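Local atomic coordinates of lipase, class 3 (Penicillium roqueforti FM164, PDB entry 6L7N), a protein that probably hydrolyses the ester bonds of acylglycerols as a fungal lipase of the class 3 family, with an alpha/beta-hydrolase fold. Residues A[18-24]-A[36-42]; A[33-37]-A[50-54]; A[88-93]-A[255-261]; A[97-102]-A[110-115]; A[209-215]-A[240-244]. Residues are numbered along the deposited sequence.

Contact 1: A[18-24]-A[36-42]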
# COMPACT_ATOMS: atom_id res chain seq x y z
N TYR A 18 -4.41 -4.60 7.89
CA TYR A 18 -4.51 -3.17 8.16
C TYR A 18 -4.98 -2.41 6.92
O TYR A 18 -5.75 -1.44 7.02
CB TYR A 18 -3.17 -2.63 8.63
CG TYR A 18 -2.83 -2.98 10.06
CD1 TYR A 18 -3.44 -2.32 11.10
CD2 TYR A 18 -1.89 -3.95 10.36
CE1 TYR A 18 -3.12 -2.61 12.42
CE2 TYR A 18 -1.56 -4.25 11.68
CZ TYR A 18 -2.18 -3.57 12.70
OH TYR A 18 -1.89 -3.85 14.02
N ALA A 19 -4.52 -2.83 5.74
CA ALA A 19 -5.10 -2.29 4.51
C ALA A 19 -6.59 -2.59 4.45
O ALA A 19 -7.38 -1.73 4.06
CB ALA A 19 -4.37 -2.86 3.29
N ALA A 20 -6.98 -3.80 4.84
CA ALA A 20 -8.40 -4.15 4.83
C ALA A 20 -9.19 -3.25 5.77
O ALA A 20 -10.30 -2.83 5.45
CB ALA A 20 -8.58 -5.62 5.22
N ALA A 21 -8.63 -2.94 6.93
CA ALA A 21 -9.33 -2.05 7.85
C ALA A 21 -9.46 -0.65 7.27
O ALA A 21 -10.46 0.03 7.52
CB ALA A 21 -8.60 -2.02 9.20
N ALA A 22 -8.48 -0.21 6.48
CA ALA A 22 -8.54 1.12 5.90
C ALA A 22 -9.80 1.36 5.07
O ALA A 22 -10.17 2.52 4.86
CB ALA A 22 -7.32 1.38 4.99
N TYR A 23 -10.44 0.31 4.58
CA TYR A 23 -11.64 0.52 3.78
C TYR A 23 -12.87 0.83 4.61
O TYR A 23 -13.88 1.27 4.04
CB TYR A 23 -11.91 -0.70 2.91
CG TYR A 23 -11.05 -0.74 1.67
CD1 TYR A 23 -11.44 -0.10 0.50
CD2 TYR A 23 -9.82 -1.39 1.67
CE1 TYR A 23 -10.64 -0.14 -0.64
CE2 TYR A 23 -9.01 -1.43 0.54
CZ TYR A 23 -9.43 -0.80 -0.61
OH TYR A 23 -8.63 -0.84 -1.74
N TYR A 24 -12.83 0.64 5.93
CA TYR A 24 -14.00 0.78 6.78
C TYR A 24 -14.13 2.21 7.29
O TYR A 24 -13.28 2.67 8.06
CB TYR A 24 -13.93 -0.17 7.98
CG TYR A 24 -14.15 -1.61 7.66
CD1 TYR A 24 -13.11 -2.39 7.19
CD2 TYR A 24 -15.39 -2.21 7.83
CE1 TYR A 24 -13.29 -3.71 6.89
CE2 TYR A 24 -15.59 -3.54 7.54
CZ TYR A 24 -14.53 -4.29 7.07
OH TYR A 24 -14.69 -5.62 6.76
N ILE A 36 -9.49 -0.86 16.27
CA ILE A 36 -9.73 -1.20 14.87
C ILE A 36 -10.62 -2.44 14.80
O ILE A 36 -10.40 -3.43 15.50
CB ILE A 36 -8.41 -1.47 14.13
CG1 ILE A 36 -7.62 -0.18 13.86
CG2 ILE A 36 -8.66 -2.23 12.84
CD1 ILE A 36 -6.20 -0.46 13.41
N SER A 37 -11.62 -2.40 13.92
CA SER A 37 -12.52 -3.53 13.75
C SER A 37 -12.96 -3.60 12.30
O SER A 37 -13.13 -2.58 11.64
CB SER A 37 -13.75 -3.42 14.67
OG SER A 37 -14.42 -4.66 14.70
N CYS A 38 -13.14 -4.83 11.82
CA CYS A 38 -13.61 -5.08 10.46
C CYS A 38 -14.90 -5.86 10.56
O CYS A 38 -14.88 -7.06 10.84
CB CYS A 38 -12.58 -5.86 9.66
SG CYS A 38 -11.08 -4.94 9.47
N SER A 39 -16.03 -5.19 10.32
CA SER A 39 -17.31 -5.84 10.53
C SER A 39 -17.49 -7.04 9.61
O SER A 39 -18.15 -8.01 9.99
CB SER A 39 -18.45 -4.83 10.36
OG SER A 39 -18.46 -4.25 9.08
N LYS A 40 -16.88 -7.02 8.43
CA LYS A 40 -17.01 -8.15 7.51
C LYS A 40 -16.02 -9.27 7.80
O LYS A 40 -15.92 -10.21 7.00
CB LYS A 40 -16.86 -7.67 6.07
CG LYS A 40 -17.97 -6.74 5.60
CD LYS A 40 -19.32 -7.16 6.14
CE LYS A 40 -20.10 -7.99 5.12
NZ LYS A 40 -21.49 -8.30 5.61
N GLY A 41 -15.28 -9.20 8.90
CA GLY A 41 -14.45 -10.31 9.31
C GLY A 41 -13.18 -10.52 8.51
O GLY A 41 -12.68 -11.65 8.45
N ASN A 42 -12.63 -9.46 7.91
CA ASN A 42 -11.43 -9.60 7.10
C ASN A 42 -10.19 -8.94 7.72
O ASN A 42 -9.18 -8.76 7.03
CB ASN A 42 -11.67 -9.09 5.67
CG ASN A 42 -12.12 -7.64 5.63
OD1 ASN A 42 -12.65 -7.11 6.61
ND2 ASN A 42 -11.93 -7.00 4.48
O HOH W 1 -12.09 -4.12 3.71
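A buried contact joins the C-terminal end of helix 6-22, and the tyrosine that follows it, to the disulfide-bearing loop ahead of helix 44-49. Tyr24 gives the largest share of the contact surface. Its OH donates to Asn42 OD1 at 2.5 Å and accepts from Lys40 N at 3.1 Å, so one phenol ties together two points of the loop. Cys38 CA lies 3.8 Å from the Tyr24 ring centroid in a CH-pi contact over the face. Both segments belong to the lipase 3 N-terminal region, whose helix 6-22 packs on the central sheet through Tyr18, against Val79 and Phe68. The loop contains a type I beta turn, Cys38 to Gly41, spanned by the Cys38–Cys43 disulfide. Small residues let the helix come close: Ala21 CB meets Ile36 CG2 at 3.6 Å and Cys38 SG at 3.8 Å. Water 1 bridges Ala20 O (2.8 Å) and Asn42 ND2 (3.0 Å). Tyr18 CE1 touches Ile36 CD1 at 3.9 Å, while the Tyr18 hydroxyl bonds to Asp72.

Contact 2: A[33-37]-A[50-54]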
# COMPACT_ATOMS: atom_id res chain seq x y z
N GLY A 33 -8.36 6.26 20.32
CA GLY A 33 -8.37 5.19 21.30
C GLY A 33 -9.31 4.05 20.98
O GLY A 33 -9.19 2.99 21.59
N ALA A 34 -10.23 4.23 20.03
CA ALA A 34 -11.10 3.13 19.64
C ALA A 34 -10.30 1.99 19.01
O ALA A 34 -9.24 2.20 18.43
CB ALA A 34 -12.16 3.61 18.65
N LYS A 35 -10.83 0.78 19.14
CA LYS A 35 -10.19 -0.40 18.56
C LYS A 35 -10.50 -0.50 17.07
O LYS A 35 -11.64 -0.27 16.65
CB LYS A 35 -10.67 -1.66 19.27
CG LYS A 35 -10.51 -1.59 20.79
CD LYS A 35 -11.56 -2.43 21.52
CE LYS A 35 -11.33 -2.39 23.03
NZ LYS A 35 -11.92 -3.57 23.73
N ILE A 36 -9.49 -0.86 16.27
CA ILE A 36 -9.73 -1.20 14.87
C ILE A 36 -10.62 -2.44 14.80
O ILE A 36 -10.40 -3.43 15.50
CB ILE A 36 -8.41 -1.47 14.13
CG1 ILE A 36 -7.62 -0.18 13.86
CG2 ILE A 36 -8.66 -2.23 12.84
CD1 ILE A 36 -6.20 -0.46 13.41
N SER A 37 -11.62 -2.40 13.92
CA SER A 37 -12.52 -3.53 13.75
C SER A 37 -12.96 -3.60 12.30
O SER A 37 -13.13 -2.58 11.64
CB SER A 37 -13.75 -3.42 14.67
OG SER A 37 -14.42 -4.66 14.70
N GLY A 50 -5.32 -6.25 19.30
CA GLY A 50 -5.83 -5.17 20.13
C GLY A 50 -5.51 -3.77 19.65
O GLY A 50 -5.78 -2.80 20.36
N ALA A 51 -4.95 -3.62 18.46
CA ALA A 51 -4.51 -2.32 17.97
C ALA A 51 -5.63 -1.28 18.01
O ALA A 51 -6.79 -1.58 17.71
CB ALA A 51 -3.98 -2.48 16.54
N THR A 52 -5.27 -0.05 18.40
CA THR A 52 -6.20 1.07 18.56
C THR A 52 -5.80 2.26 17.69
O THR A 52 -4.62 2.45 17.36
CB THR A 52 -6.25 1.54 20.02
OG1 THR A 52 -4.97 2.03 20.41
CG2 THR A 52 -6.61 0.38 20.92
N VAL A 53 -6.79 3.08 17.34
CA VAL A 53 -6.54 4.21 16.45
C VAL A 53 -5.94 5.37 17.23
O VAL A 53 -6.54 5.85 18.21
CB VAL A 53 -7.84 4.65 15.75
CG1 VAL A 53 -7.61 5.96 15.01
CG2 VAL A 53 -8.30 3.57 14.81
N PHE A 54 -4.77 5.86 16.78
CA PHE A 54 -4.23 7.10 17.32
C PHE A 54 -4.77 8.33 16.64
O PHE A 54 -5.09 9.33 17.30
CB PHE A 54 -2.72 7.11 17.19
CG PHE A 54 -2.05 6.59 18.37
CD1 PHE A 54 -1.73 7.41 19.40
CD2 PHE A 54 -1.74 5.28 18.47
CE1 PHE A 54 -1.09 6.89 20.54
CE2 PHE A 54 -1.10 4.78 19.62
CZ PHE A 54 -0.81 5.59 20.65
O HOH W 2 -8.45 -4.04 17.41
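Gly33 opens three backbone hydrogen bonds around a single beta bridge, its N donating to Val53 O at 2.8 Å; its positive phi would jam a CB against the preceding carbonyl. These bonds set an irregular loop against the start of strand 52-57, neighbour of strand 66-72 and outermost in the central sheet of the alpha/beta-hydrolase fold, the touching parts 117° apart in direction. At Ala34 the carbonyl turns to the strand, and Ala34 O accepts from Val53 N at 2.8 Å while Thr52 CA approaches the same oxygen at 3.2 Å in a CA-H...O contact. Lys35 then forms the bridge with Thr52, CA to CA 4.3 Å. Next, Ile36 N donates to Ala51 O at 3.1 Å. The Ile36 side chain enters the interior, where Ile36 CG1 packs on Val53 CG2 at 3.9 Å and Ile36 CD1 on Ala51 CB at 4.3 Å; Phe68 and Tyr18 also touch it. Water 2 donates to Ile36 O at 2.8 Å and to Ala51 O at 3.0 Å.

Contact 3: A[88-93]-A[255-261]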
# COMPACT_ATOMS: atom_id res chain seq x y z
N VAL A 88 -11.84 2.49 -8.77
CA VAL A 88 -10.62 1.96 -9.38
C VAL A 88 -10.87 1.49 -10.81
O VAL A 88 -10.03 1.70 -11.69
CB VAL A 88 -10.01 0.84 -8.51
CG1 VAL A 88 -8.64 0.39 -9.06
CG2 VAL A 88 -9.87 1.33 -7.07
N ARG A 89 -12.00 0.83 -11.08
CA ARG A 89 -12.29 0.41 -12.45
C ARG A 89 -12.23 1.60 -13.41
O ARG A 89 -11.68 1.50 -14.52
CB ARG A 89 -13.65 -0.28 -12.53
CG ARG A 89 -13.98 -0.80 -13.95
CD ARG A 89 -15.38 -1.42 -14.02
NE ARG A 89 -15.54 -2.47 -13.03
CZ ARG A 89 -15.27 -3.76 -13.25
NH1 ARG A 89 -15.44 -4.64 -12.29
NH2 ARG A 89 -14.83 -4.16 -14.44
N ASN A 90 -12.79 2.75 -13.00
CA ASN A 90 -12.76 3.91 -13.88
C ASN A 90 -11.34 4.42 -14.08
O ASN A 90 -11.02 4.95 -15.15
CB ASN A 90 -13.65 5.02 -13.33
CG ASN A 90 -15.10 4.68 -13.44
OD1 ASN A 90 -15.45 3.53 -13.69
ND2 ASN A 90 -15.97 5.66 -13.24
N TRP A 91 -10.50 4.26 -13.06
CA TRP A 91 -9.09 4.62 -13.16
C TRP A 91 -8.39 3.75 -14.19
O TRP A 91 -7.68 4.26 -15.07
CB TRP A 91 -8.46 4.49 -11.76
CG TRP A 91 -7.02 4.89 -11.63
CD1 TRP A 91 -6.53 6.13 -11.33
CD2 TRP A 91 -5.90 4.03 -11.77
NE1 TRP A 91 -5.15 6.09 -11.29
CE2 TRP A 91 -4.74 4.81 -11.55
CE3 TRP A 91 -5.75 2.66 -12.04
CZ2 TRP A 91 -3.45 4.28 -11.63
CZ3 TRP A 91 -4.47 2.13 -12.11
CH2 TRP A 91 -3.33 2.94 -11.89
N VAL A 92 -8.60 2.43 -14.13
CA VAL A 92 -8.03 1.54 -15.15
C VAL A 92 -8.51 1.94 -16.54
O VAL A 92 -7.73 2.04 -17.49
CB VAL A 92 -8.39 0.07 -14.83
CG1 VAL A 92 -8.01 -0.85 -16.00
CG2 VAL A 92 -7.73 -0.38 -13.53
N SER A 93 -9.81 2.19 -16.66
CA SER A 93 -10.38 2.33 -17.99
C SER A 93 -10.09 3.69 -18.62
O SER A 93 -10.01 3.78 -19.84
CB SER A 93 -11.89 2.07 -17.94
OG SER A 93 -12.51 2.84 -16.94
N LEU A 255 -9.66 -4.90 -18.27
CA LEU A 255 -10.73 -4.82 -17.28
C LEU A 255 -11.36 -6.18 -17.00
O LEU A 255 -11.89 -6.41 -15.90
CB LEU A 255 -11.81 -3.85 -17.75
CG LEU A 255 -11.64 -2.34 -17.61
CD1 LEU A 255 -12.91 -1.64 -18.07
CD2 LEU A 255 -11.33 -1.97 -16.17
N GLU A 256 -11.32 -7.10 -17.97
CA GLU A 256 -11.89 -8.42 -17.72
C GLU A 256 -11.11 -9.19 -16.66
O GLU A 256 -11.63 -10.16 -16.10
CB GLU A 256 -11.94 -9.22 -19.03
CG GLU A 256 -10.59 -9.46 -19.64
CD GLU A 256 -10.13 -10.89 -19.49
OE1 GLU A 256 -9.09 -11.25 -20.09
OE2 GLU A 256 -10.81 -11.66 -18.78
N ASP A 257 -9.89 -8.76 -16.33
CA ASP A 257 -9.11 -9.38 -15.27
C ASP A 257 -9.34 -8.74 -13.91
O ASP A 257 -8.68 -9.13 -12.93
CB ASP A 257 -7.61 -9.31 -15.60
CG ASP A 257 -7.22 -10.19 -16.78
OD1 ASP A 257 -7.91 -11.19 -17.05
OD2 ASP A 257 -6.21 -9.90 -17.45
N PHE A 258 -10.27 -7.78 -13.83
CA PHE A 258 -10.32 -6.88 -12.68
C PHE A 258 -10.57 -7.60 -11.36
O PHE A 258 -10.13 -7.11 -10.30
CB PHE A 258 -11.38 -5.80 -12.90
CG PHE A 258 -11.29 -4.65 -11.91
CD1 PHE A 258 -10.21 -3.78 -11.93
CD2 PHE A 258 -12.30 -4.44 -10.98
CE1 PHE A 258 -10.13 -2.74 -11.04
CE2 PHE A 258 -12.23 -3.39 -10.09
CZ PHE A 258 -11.14 -2.54 -10.11
N GLU A 259 -11.26 -8.74 -11.38
CA GLU A 259 -11.54 -9.43 -10.11
C GLU A 259 -10.26 -9.78 -9.37
O GLU A 259 -10.23 -9.76 -8.13
CB GLU A 259 -12.36 -10.70 -10.35
CG GLU A 259 -13.48 -10.54 -11.35
CD GLU A 259 -13.18 -11.22 -12.68
OE1 GLU A 259 -13.94 -12.16 -13.04
OE2 GLU A 259 -12.18 -10.83 -13.35
N ALA A 260 -9.16 -10.04 -10.10
CA ALA A 260 -7.92 -10.41 -9.44
C ALA A 260 -7.41 -9.31 -8.52
O ALA A 260 -6.55 -9.57 -7.68
CB ALA A 260 -6.86 -10.78 -10.47
N HIS A 261 -7.92 -8.08 -8.67
CA HIS A 261 -7.46 -6.95 -7.88
C HIS A 261 -7.93 -7.04 -6.44
O HIS A 261 -7.31 -6.46 -5.54
CB HIS A 261 -7.97 -5.65 -8.49
CG HIS A 261 -7.41 -4.41 -7.86
ND1 HIS A 261 -6.05 -4.19 -7.70
CD2 HIS A 261 -8.02 -3.31 -7.35
CE1 HIS A 261 -5.86 -3.02 -7.13
NE2 HIS A 261 -7.03 -2.47 -6.90
O HOH W 3 -14.47 -6.89 -14.87
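Two projecting side chains of the 255-261 segment, Leu255 and Phe258, fit against the flank of helix 88-94, with no direct hydrogen bond between the segments. This segment ends in His261, whose bonds to Ser147 and Asp201 fit the Ser-His-Asp triad of alpha/beta-hydrolase lipases, so the packing borders the probable active site. Phe258 is the more deeply buried bump. Val88 CB meets its ring edge at CZ (3.9 Å), Arg89 CB lies over one face, and Val92 CG2 comes within 4.2 Å of Phe258 CE1, so three residues of the helix make its hollow. Leu255 fills the next one along: Leu255 CD2 is 3.5 Å from Val92 CG1 and 3.6 Å from Arg89 CG. At the other end Val88 CG1 rests 3.9 Å from His261 NE2, the nitrogen bonded to Ser147. Arg89 reaches over the outside with its guanidinium face, Arg89 NH1 3.4 Å from Phe258 CD2. Arg89 NH2 donates to water 3 at 2.8 Å, which donates to Leu255 O at 2.8 Å.

Contact 4: A[97-102]-A[110-115]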
# COMPACT_ATOMS: atom_id res chain seq x y z
N PHE A 97 -2.46 9.94 -16.82
CA PHE A 97 -1.41 10.16 -15.83
C PHE A 97 -0.64 11.44 -16.17
O PHE A 97 -0.71 11.94 -17.29
CB PHE A 97 -0.52 8.93 -15.77
CG PHE A 97 -1.32 7.67 -15.58
CD1 PHE A 97 -2.10 7.52 -14.43
CD2 PHE A 97 -1.38 6.70 -16.56
CE1 PHE A 97 -2.87 6.38 -14.25
CE2 PHE A 97 -2.16 5.56 -16.39
CZ PHE A 97 -2.91 5.40 -15.23
N VAL A 98 0.04 11.99 -15.17
CA VAL A 98 0.84 13.21 -15.34
C VAL A 98 2.06 13.11 -14.42
O VAL A 98 1.94 12.73 -13.25
CB VAL A 98 0.04 14.49 -15.02
CG1 VAL A 98 0.92 15.73 -15.19
CG2 VAL A 98 -1.23 14.61 -15.85
N TYR A 99 3.24 13.47 -14.94
CA TYR A 99 4.43 13.52 -14.11
C TYR A 99 4.43 14.75 -13.21
O TYR A 99 3.82 15.78 -13.53
CB TYR A 99 5.69 13.56 -14.96
CG TYR A 99 6.01 12.29 -15.69
CD1 TYR A 99 6.42 11.15 -15.01
CD2 TYR A 99 5.91 12.23 -17.07
CE1 TYR A 99 6.72 9.99 -15.68
CE2 TYR A 99 6.21 11.07 -17.75
CZ TYR A 99 6.61 9.96 -17.05
OH TYR A 99 6.90 8.81 -17.75
N THR A 100 5.16 14.66 -12.10
CA THR A 100 5.47 15.82 -11.28
C THR A 100 6.78 15.57 -10.54
O THR A 100 7.21 14.43 -10.37
CB THR A 100 4.36 16.16 -10.28
OG1 THR A 100 4.57 17.48 -9.77
CG2 THR A 100 4.39 15.19 -9.09
N ASN A 101 7.41 16.67 -10.11
CA ASN A 101 8.68 16.62 -9.40
C ASN A 101 8.42 16.71 -7.91
O ASN A 101 8.11 17.81 -7.41
CB ASN A 101 9.59 17.76 -9.86
CG ASN A 101 10.96 17.75 -9.16
OD1 ASN A 101 11.19 17.03 -8.19
ND2 ASN A 101 11.89 18.55 -9.68
N PRO A 102 8.52 15.62 -7.16
CA PRO A 102 8.17 15.63 -5.73
C PRO A 102 9.28 16.12 -4.81
O PRO A 102 9.08 16.14 -3.59
CB PRO A 102 7.84 14.17 -5.46
CG PRO A 102 8.76 13.41 -6.35
CD PRO A 102 8.89 14.27 -7.62
N ALA A 110 7.32 11.69 -9.92
CA ALA A 110 6.23 10.88 -9.39
C ALA A 110 4.95 11.14 -10.18
O ALA A 110 4.82 12.13 -10.89
CB ALA A 110 5.98 11.18 -7.90
N ASP A 111 4.02 10.21 -10.05
CA ASP A 111 2.68 10.38 -10.58
C ASP A 111 1.98 11.50 -9.83
O ASP A 111 1.88 11.47 -8.60
CB ASP A 111 1.87 9.10 -10.43
CG ASP A 111 0.47 9.24 -10.92
OD1 ASP A 111 -0.44 9.76 -10.20
OD2 ASP A 111 0.27 8.84 -12.07
N LEU A 112 1.46 12.48 -10.57
CA LEU A 112 0.94 13.69 -9.94
C LEU A 112 -0.24 13.40 -9.01
O LEU A 112 -0.35 14.01 -7.94
CB LEU A 112 0.53 14.69 -11.02
CG LEU A 112 -0.20 15.94 -10.50
CD1 LEU A 112 0.72 16.74 -9.58
CD2 LEU A 112 -0.73 16.77 -11.65
N GLY A 113 -1.15 12.52 -9.42
CA GLY A 113 -2.33 12.26 -8.59
C GLY A 113 -1.95 11.69 -7.24
O GLY A 113 -2.41 12.17 -6.19
N PHE A 114 -1.10 10.67 -7.25
CA PHE A 114 -0.72 10.02 -6.00
C PHE A 114 0.08 10.95 -5.11
O PHE A 114 -0.17 11.06 -3.90
CB PHE A 114 0.07 8.74 -6.29
CG PHE A 114 -0.65 7.76 -7.18
CD1 PHE A 114 -2.02 7.57 -7.06
CD2 PHE A 114 0.05 7.00 -8.10
CE1 PHE A 114 -2.68 6.65 -7.87
CE2 PHE A 114 -0.61 6.07 -8.91
CZ PHE A 114 -1.98 5.91 -8.80
N TRP A 115 1.09 11.63 -5.69
CA TRP A 115 1.88 12.57 -4.91
C TRP A 115 1.00 13.65 -4.32
O TRP A 115 1.17 14.04 -3.16
CB TRP A 115 2.98 13.20 -5.77
CG TRP A 115 3.82 14.13 -4.99
CD1 TRP A 115 3.87 15.49 -5.09
CD2 TRP A 115 4.72 13.76 -3.94
NE1 TRP A 115 4.77 16.00 -4.18
CE2 TRP A 115 5.29 14.95 -3.45
CE3 TRP A 115 5.10 12.55 -3.37
CZ2 TRP A 115 6.22 14.95 -2.42
CZ3 TRP A 115 6.03 12.55 -2.35
CH2 TRP A 115 6.57 13.75 -1.88
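A beta hairpin whose second strand runs straight into helix 112-135 is lined by well-defined rotamers. Thr100 and Ala110 form an antiparallel hydrogen-bonded pair, with Thr100 N to Ala110 O and Ala110 N to Thr100 O both 2.8 Å, and Leu112 N extends the ladder to Val98 O at 2.7 Å. In the t rotamer Asp111 turns its carboxylate back to N-cap the helix, OD1 accepting from Phe114 N at 3.2 Å. Thr100, also t, places CG2 4.0 Å from Trp115 CD1, while its CB lies 3.8 Å from Leu112 CD1. Trp115, with chi1 at -178°, presents a ring face to Pro102, whose CB stands 3.4 Å from the centroid of the six-membered ring in a CH-pi contact; Pro102 CG also meets Ala110 CB at 3.9 Å. Val98 CB packs on Leu112 CB at 4.0 Å. Beyond the hairpin, Phe114 and Trp115 lean on helix 148-161, Tyr99 stacks on Tyr213 of strand 213-214, and Phe97 meets Trp91 of helix 88-94.

Contact 5: A[209-215]-A[240-244]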
# COMPACT_ATOMS: atom_id res chain seq x y z
N LEU A 209 4.95 0.63 -18.45
CA LEU A 209 6.38 0.79 -18.66
C LEU A 209 6.65 1.74 -19.81
O LEU A 209 7.51 2.62 -19.71
CB LEU A 209 7.04 -0.56 -18.94
CG LEU A 209 7.31 -1.45 -17.73
CD1 LEU A 209 7.88 -2.78 -18.18
CD2 LEU A 209 8.24 -0.74 -16.79
N ALA A 210 5.89 1.59 -20.90
CA ALA A 210 6.03 2.44 -22.08
C ALA A 210 5.77 3.91 -21.78
O ALA A 210 6.10 4.77 -22.62
CB ALA A 210 5.06 1.98 -23.17
N MET A 211 5.16 4.23 -20.65
CA MET A 211 4.93 5.62 -20.28
C MET A 211 5.99 6.16 -19.34
O MET A 211 5.81 7.23 -18.77
CB MET A 211 3.54 5.76 -19.65
CG MET A 211 2.42 5.73 -20.67
SD MET A 211 0.85 6.19 -19.93
CE MET A 211 0.41 4.61 -19.24
N GLY A 212 7.10 5.44 -19.16
CA GLY A 212 8.19 5.95 -18.34
C GLY A 212 8.14 5.57 -16.87
O GLY A 212 9.06 5.95 -16.12
N TYR A 213 7.13 4.84 -16.43
CA TYR A 213 6.98 4.49 -15.03
C TYR A 213 7.65 3.14 -14.74
O TYR A 213 7.70 2.26 -15.59
CB TYR A 213 5.49 4.43 -14.67
CG TYR A 213 4.84 5.80 -14.63
CD1 TYR A 213 4.37 6.40 -15.79
CD2 TYR A 213 4.74 6.50 -13.43
CE1 TYR A 213 3.80 7.65 -15.76
CE2 TYR A 213 4.17 7.75 -13.39
CZ TYR A 213 3.71 8.33 -14.56
OH TYR A 213 3.14 9.59 -14.52
N VAL A 214 8.16 2.99 -13.52
CA VAL A 214 8.80 1.75 -13.12
C VAL A 214 8.39 1.45 -11.69
O VAL A 214 8.19 2.37 -10.88
CB VAL A 214 10.33 1.83 -13.27
CG1 VAL A 214 11.03 0.64 -12.63
CG2 VAL A 214 10.67 1.83 -14.74
N HIS A 215 8.24 0.16 -11.38
CA HIS A 215 7.88 -0.30 -10.05
C HIS A 215 9.09 -0.38 -9.13
O HIS A 215 10.23 -0.61 -9.56
CB HIS A 215 7.28 -1.70 -10.09
CG HIS A 215 5.80 -1.73 -10.17
ND1 HIS A 215 4.99 -1.10 -9.25
CD2 HIS A 215 4.97 -2.34 -11.06
CE1 HIS A 215 3.72 -1.31 -9.57
NE2 HIS A 215 3.69 -2.07 -10.66
N GLY A 240 13.25 -7.63 -10.94
CA GLY A 240 13.32 -6.43 -11.76
C GLY A 240 11.99 -6.19 -12.45
O GLY A 240 11.28 -7.13 -12.79
N ASP A 241 11.67 -4.91 -12.67
CA ASP A 241 10.40 -4.53 -13.30
C ASP A 241 10.64 -4.49 -14.81
O ASP A 241 10.99 -3.44 -15.37
CB ASP A 241 9.88 -3.19 -12.77
CG ASP A 241 8.53 -2.80 -13.40
OD1 ASP A 241 7.85 -3.68 -13.95
OD2 ASP A 241 8.15 -1.61 -13.33
N ILE A 242 10.45 -5.63 -15.46
CA ILE A 242 10.63 -5.74 -16.91
C ILE A 242 9.33 -6.21 -17.54
O ILE A 242 8.46 -6.79 -16.88
CB ILE A 242 11.77 -6.70 -17.25
CG1 ILE A 242 11.50 -8.03 -16.57
CG2 ILE A 242 13.10 -6.12 -16.78
CD1 ILE A 242 12.68 -8.91 -16.45
N SER A 243 9.22 -6.00 -18.86
CA SER A 243 7.94 -6.19 -19.53
C SER A 243 7.47 -7.64 -19.56
O SER A 243 6.27 -7.88 -19.73
CB SER A 243 8.01 -5.65 -20.96
OG SER A 243 8.93 -6.42 -21.70
N PHE A 244 8.37 -8.61 -19.38
CA PHE A 244 8.03 -10.02 -19.57
C PHE A 244 7.99 -10.82 -18.27
O PHE A 244 7.80 -12.03 -18.32
CB PHE A 244 9.03 -10.68 -20.53
CG PHE A 244 10.47 -10.30 -20.29
CD1 PHE A 244 11.02 -9.18 -20.90
CD2 PHE A 244 11.26 -11.05 -19.44
CE1 PHE A 244 12.34 -8.83 -20.67
CE2 PHE A 244 12.59 -10.71 -19.21
CZ PHE A 244 13.13 -9.60 -19.81
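An aspartate at the centre of an inverse gamma turn makes this surface contact, fastening the loop after strand 235-238 to the one that carries weak strand 213-214. The key bond is backbone to side chain: His215 N donates to Asp241 OD2 at 2.6 Å, nearly straight at 165°. Asp241 in the t rotamer reaches towards the 209-215 segment, and the same OD2 comes within 3.4 Å of Val214 CA and 3.4 Å of His215 CB. Its charge is met by a salt bridge to Arg177, so one carboxylate oxygen serves both an amide and a guanidinium. The His215 ring has a different polar partner, the carbonyl of Pro204. Further along, Leu209 covers the turn from the other end of its segment: its CD2 lies 3.6 Å from Asp241 OD2, and CD1 is 3.6 Å from Ser243 N. A carboxylate accepting from a backbone amide, with no strand pairing between the segments, here links two loops at the rim of the alpha/beta-hydrolase fold, beside its last strand 235-238.

In the fold
From the N terminus, contact 1 closes a short loop between helix 6-22 and the disulfide loop, and contact 2 begins on that same loop, sharing Ile36 and Ser37, to carry it on to edge strand 52-57; the two overlap along the chain, and Tyr18 OH touches Ala51 CB. Both precede contact 3, the longest closure, which brings helix 88-94 to the segment of His261 across 161 intervening residues. Contacts 4 and 5 fall within that span, in series. Contact 4 touches contact 3 through Trp91 on Phe97 and Phe114, and contact 5 through Tyr99 on Tyr213. Contacts 1 and 2 lie across the chain's centre from 4 and 5.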